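Local coordinates for alpha-1,2-mannosyltransferase (Ktr4), putative (Neosartorya fumigata, PDB 7BOP), which is a putative fungal mannosyltransferase of the GT-A superfamily that holds guanosine-5'-diphosphate and a manganese ion in a pocket, at residues Trp136-Phe147 against Asp163-Trp173. Residues are numbered along the deposited sequence; the frame is centred on the assembly and turned at random.
With GDP (guanosine-5'-diphosphate), chain H.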
# COMPACT_ATOMS: atom_id res chain seq x y z
N TRP A 136 -1.73 5.79 18.41
CA TRP A 136 -2.66 6.65 17.68
C TRP A 136 -2.51 8.13 18.01
O TRP A 136 -2.49 8.96 17.11
CB TRP A 136 -4.11 6.24 17.96
CG TRP A 136 -5.11 6.90 17.04
CD1 TRP A 136 -6.02 7.85 17.37
CD2 TRP A 136 -5.29 6.62 15.65
NE1 TRP A 136 -6.76 8.20 16.25
CE2 TRP A 136 -6.33 7.46 15.19
CE3 TRP A 136 -4.67 5.75 14.74
CZ2 TRP A 136 -6.77 7.45 13.86
CZ3 TRP A 136 -5.11 5.74 13.41
CH2 TRP A 136 -6.15 6.59 12.99
N ASP A 137 -2.45 8.45 19.31
CA ASP A 137 -2.26 9.85 19.74
C ASP A 137 -0.95 10.41 19.21
O ASP A 137 0.04 9.67 19.13
CB ASP A 137 -2.25 9.97 21.28
CG ASP A 137 -3.60 9.67 21.92
OD1 ASP A 137 -4.62 9.54 21.22
OD2 ASP A 137 -3.63 9.57 23.16
N PRO A 138 -0.92 11.70 18.85
CA PRO A 138 0.37 12.26 18.44
C PRO A 138 1.38 12.14 19.58
O PRO A 138 0.99 12.27 20.73
CB PRO A 138 0.04 13.73 18.15
CG PRO A 138 -1.42 13.76 17.86
CD PRO A 138 -2.02 12.68 18.70
N PRO A 139 2.65 11.88 19.27
CA PRO A 139 3.64 11.78 20.35
C PRO A 139 3.85 13.11 21.10
O PRO A 139 3.57 14.19 20.57
CB PRO A 139 4.92 11.34 19.65
CG PRO A 139 4.72 11.60 18.21
CD PRO A 139 3.26 11.75 17.93
N GLU A 140 4.36 12.99 22.33
CA GLU A 140 4.51 14.13 23.26
C GLU A 140 5.27 15.32 22.68
O GLU A 140 4.96 16.47 23.00
CB GLU A 140 5.22 13.67 24.55
CG GLU A 140 6.70 13.29 24.36
CD GLU A 140 7.31 12.52 25.51
OE1 GLU A 140 6.58 12.05 26.42
OE2 GLU A 140 8.56 12.37 25.51
N TRP A 141 6.25 15.05 21.83
CA TRP A 141 7.09 16.11 21.26
C TRP A 141 6.45 16.94 20.15
O TRP A 141 7.05 17.92 19.72
CB TRP A 141 8.43 15.54 20.78
CG TRP A 141 8.34 14.49 19.71
CD1 TRP A 141 8.21 14.70 18.37
CD2 TRP A 141 8.39 13.08 19.89
NE1 TRP A 141 8.17 13.50 17.71
CE2 TRP A 141 8.28 12.48 18.62
CE3 TRP A 141 8.52 12.25 21.02
CZ2 TRP A 141 8.29 11.10 18.43
CZ3 TRP A 141 8.53 10.87 20.84
CH2 TRP A 141 8.41 10.31 19.55
N ILE A 142 5.26 16.56 19.68
CA ILE A 142 4.58 17.30 18.62
C ILE A 142 3.82 18.45 19.25
O ILE A 142 3.00 18.24 20.14
CB ILE A 142 3.59 16.41 17.82
CG1 ILE A 142 4.34 15.25 17.13
CG2 ILE A 142 2.78 17.24 16.81
CD1 ILE A 142 5.40 15.66 16.13
N ASN A 143 4.10 19.66 18.77
CA ASN A 143 3.39 20.85 19.22
C ASN A 143 2.11 21.02 18.40
O ASN A 143 2.17 21.19 17.18
CB ASN A 143 4.29 22.08 19.07
CG ASN A 143 3.67 23.34 19.64
OD1 ASN A 143 2.78 23.94 19.03
ND2 ASN A 143 4.12 23.74 20.81
N MET A 144 0.96 20.98 19.06
CA MET A 144 -0.32 21.03 18.37
C MET A 144 -0.65 22.39 17.75
O MET A 144 -1.38 22.43 16.76
CB MET A 144 -1.48 20.55 19.27
CG MET A 144 -1.36 19.10 19.72
SD MET A 144 -1.05 17.94 18.36
CE MET A 144 -2.62 18.07 17.52
N GLU A 145 -0.12 23.49 18.30
CA GLU A 145 -0.26 24.81 17.65
C GLU A 145 0.48 24.89 16.32
O GLU A 145 -0.03 25.45 15.35
CB GLU A 145 0.17 25.97 18.56
CG GLU A 145 -1.00 26.66 19.24
CD GLU A 145 -0.58 27.74 20.22
OE1 GLU A 145 0.32 28.56 19.88
OE2 GLU A 145 -1.16 27.79 21.33
N LEU A 146 1.70 24.35 16.28
CA LEU A 146 2.46 24.23 15.03
C LEU A 146 1.73 23.33 14.03
O LEU A 146 1.68 23.64 12.84
CB LEU A 146 3.87 23.69 15.28
CG LEU A 146 4.86 24.57 16.04
CD1 LEU A 146 6.20 23.84 16.15
CD2 LEU A 146 5.05 25.92 15.37
N PHE A 147 1.18 22.21 14.52
CA PHE A 147 0.34 21.36 13.67
C PHE A 147 -0.80 22.16 13.02
O PHE A 147 -1.00 22.08 11.81
CB PHE A 147 -0.24 20.16 14.44
CG PHE A 147 -1.38 19.51 13.72
CD1 PHE A 147 -1.14 18.69 12.63
CD2 PHE A 147 -2.70 19.79 14.07
CE1 PHE A 147 -2.18 18.13 11.92
CE2 PHE A 147 -3.76 19.23 13.35
CZ PHE A 147 -3.49 18.40 12.28
N ASP A 163 -7.73 19.79 5.86
CA ASP A 163 -6.89 18.97 6.73
C ASP A 163 -7.68 18.36 7.90
O ASP A 163 -8.57 19.00 8.44
CB ASP A 163 -5.72 19.78 7.27
CG ASP A 163 -4.68 18.91 7.94
OD1 ASP A 163 -4.85 18.61 9.14
OD2 ASP A 163 -3.70 18.52 7.26
N LYS A 164 -7.35 17.13 8.25
CA LYS A 164 -7.90 16.45 9.43
C LYS A 164 -6.75 15.81 10.18
O LYS A 164 -5.95 15.11 9.56
CB LYS A 164 -8.84 15.33 9.00
CG LYS A 164 -10.22 15.77 8.52
CD LYS A 164 -10.63 15.10 7.21
CE LYS A 164 -12.01 14.45 7.27
NZ LYS A 164 -13.08 15.30 7.87
N LEU A 165 -6.70 16.01 11.49
CA LEU A 165 -5.67 15.38 12.32
C LEU A 165 -5.68 13.86 12.16
O LEU A 165 -4.63 13.24 12.11
CB LEU A 165 -5.84 15.75 13.80
CG LEU A 165 -4.85 15.11 14.79
CD1 LEU A 165 -3.40 15.45 14.46
CD2 LEU A 165 -5.20 15.53 16.21
N SER A 166 -6.87 13.28 12.07
CA SER A 166 -7.03 11.84 11.93
C SER A 166 -6.32 11.26 10.69
O SER A 166 -5.78 10.15 10.75
CB SER A 166 -8.51 11.46 11.92
OG SER A 166 -9.19 12.03 10.82
N TYR A 167 -6.27 12.03 9.60
CA TYR A 167 -5.56 11.58 8.41
C TYR A 167 -4.08 11.40 8.70
O TYR A 167 -3.47 10.40 8.30
CB TYR A 167 -5.76 12.53 7.22
CG TYR A 167 -5.38 11.86 5.93
CD1 TYR A 167 -6.28 11.04 5.25
CD2 TYR A 167 -4.09 11.99 5.41
CE1 TYR A 167 -5.93 10.40 4.08
CE2 TYR A 167 -3.73 11.35 4.23
CZ TYR A 167 -4.65 10.56 3.57
OH TYR A 167 -4.31 9.91 2.41
N HIS A 168 -3.51 12.37 9.42
CA HIS A 168 -2.10 12.32 9.82
C HIS A 168 -1.86 11.13 10.76
O HIS A 168 -0.86 10.42 10.64
CB HIS A 168 -1.66 13.61 10.52
CG HIS A 168 -1.73 14.84 9.67
ND1 HIS A 168 -0.61 15.46 9.16
CD2 HIS A 168 -2.78 15.60 9.29
CE1 HIS A 168 -0.97 16.54 8.48
NE2 HIS A 168 -2.28 16.64 8.54
N GLN A 169 -2.79 10.91 11.69
CA GLN A 169 -2.67 9.77 12.62
C GLN A 169 -2.72 8.43 11.88
O GLN A 169 -1.97 7.52 12.19
CB GLN A 169 -3.76 9.84 13.69
CG GLN A 169 -3.61 11.03 14.62
CD GLN A 169 -4.81 11.20 15.52
OE1 GLN A 169 -5.85 11.69 15.09
NE2 GLN A 169 -4.68 10.77 16.78
N MET A 170 -3.60 8.34 10.88
CA MET A 170 -3.69 7.17 10.02
C MET A 170 -2.39 6.92 9.25
O MET A 170 -1.90 5.80 9.21
CB MET A 170 -4.89 7.30 9.07
CG MET A 170 -5.02 6.17 8.07
SD MET A 170 -3.98 6.40 6.61
CE MET A 170 -4.76 7.84 5.87
N CYS A 171 -1.82 7.97 8.67
CA CYS A 171 -0.56 7.84 7.92
C CYS A 171 0.58 7.36 8.81
O CYS A 171 1.36 6.49 8.42
CB CYS A 171 -0.18 9.17 7.27
SG CYS A 171 -1.25 9.65 5.89
N ARG A 172 0.67 7.93 10.00
CA ARG A 172 1.66 7.52 10.99
C ARG A 172 1.44 6.06 11.43
O ARG A 172 2.40 5.29 11.51
CB ARG A 172 1.62 8.46 12.19
CG ARG A 172 2.58 8.08 13.31
CD ARG A 172 2.60 9.16 14.37
NE ARG A 172 3.57 8.81 15.40
CZ ARG A 172 3.31 8.18 16.54
NH1 ARG A 172 2.08 7.81 16.89
NH2 ARG A 172 4.32 7.92 17.37
N TRP A 173 0.19 5.69 11.65
CA TRP A 173 -0.14 4.33 12.06
C TRP A 173 0.26 3.29 11.01
O TRP A 173 0.91 2.28 11.33
CB TRP A 173 -1.62 4.18 12.40
CG TRP A 173 -1.93 2.83 13.01
CD1 TRP A 173 -1.71 2.46 14.30
CD2 TRP A 173 -2.47 1.69 12.35
NE1 TRP A 173 -2.08 1.16 14.49
CE2 TRP A 173 -2.55 0.65 13.31
CE3 TRP A 173 -2.89 1.43 11.04
CZ2 TRP A 173 -3.06 -0.61 13.01
CZ3 TRP A 173 -3.39 0.17 10.74
CH2 TRP A 173 -3.47 -0.84 11.73
PB GDP H . -7.52 7.84 1.17
O1B GDP H . -8.55 8.79 0.63
O2B GDP H . -7.68 6.39 0.68
O3B GDP H . -6.09 8.33 1.15
O3A GDP H . -7.91 7.85 2.75
PA GDP H . -9.06 6.94 3.46
O1A GDP H . -10.09 7.83 4.10
O2A GDP H . -9.46 5.81 2.48
O5' GDP H . -8.14 6.38 4.66
C5' GDP H . -7.16 5.36 4.43
C4' GDP H . -7.50 4.12 5.25
O4' GDP H . -7.45 4.44 6.64
C3' GDP H . -8.90 3.57 5.02
O3' GDP H . -8.85 2.15 5.22
C2' GDP H . -9.75 4.27 6.07
O2' GDP H . -10.88 3.49 6.45
C1' GDP H . -8.75 4.43 7.22
N9 GDP H . -8.86 5.62 8.08
C8 GDP H . -8.57 6.92 7.80
N7 GDP H . -8.75 7.70 8.89
C5 GDP H . -9.15 6.90 9.90
C6 GDP H . -9.51 7.06 11.32
O6 GDP H . -9.48 8.19 11.83
N1 GDP H . -9.86 5.96 12.03
C2 GDP H . -9.89 4.72 11.48
N2 GDP H . -10.25 3.65 12.22
N3 GDP H . -9.58 4.51 10.18
C4 GDP H . -9.20 5.53 9.37
O HOH W 1 -8.35 10.48 15.95
O HOH W 2 -6.17 10.89 19.23
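Q169, on helix 165-177, lies along one face of the W136 indole and bonds to its backbone. Its CB lies over the centre of the six-membered ring, a CH-pi contact 3.8 Å from the centroid. CG, anti to the carbonyl carbon (chi1 -67°), passes 3.4 Å from W136 O. Beyond it the extended chain continues over the pyrrole part, so that the amide, its plane turned 37° from the ring, brings NE2 over the same face near CD1. NE2 donates to W136 O at 2.9 Å, from above the carbonyl plane and with a moderately bent bond. NE2 donates as well to a water, which in turn donates to D137 OD1. Q169 OE1 accepts from a second water, which takes the N-H of W136 NE1 at the indole edge, so direct and bridged bonds together fix the amide's rotation. The far end of the indole runs past W173 CB to M170 CB, and W136 CZ2 comes 3.5 Å from GDP O6. The ring of P139 covers one face of the R172 guanidinium, whose NE forms a salt bridge with D304. Near the start of the helix, L165 CD1 sits over one face of F147, while the edge of F147 points at the face of H168, a T-shaped pair with planes at 86°. H168 NE2 donates almost straight to the syn lone pair of D163 OD2, and its ND1 bonds to F309 O. Helix 165-177 thus joins segment 136-147 to the nucleotide pocket of this GT-A enzyme: W136, S166 and M170 border GDP, and Y167 OH donates to its O3B.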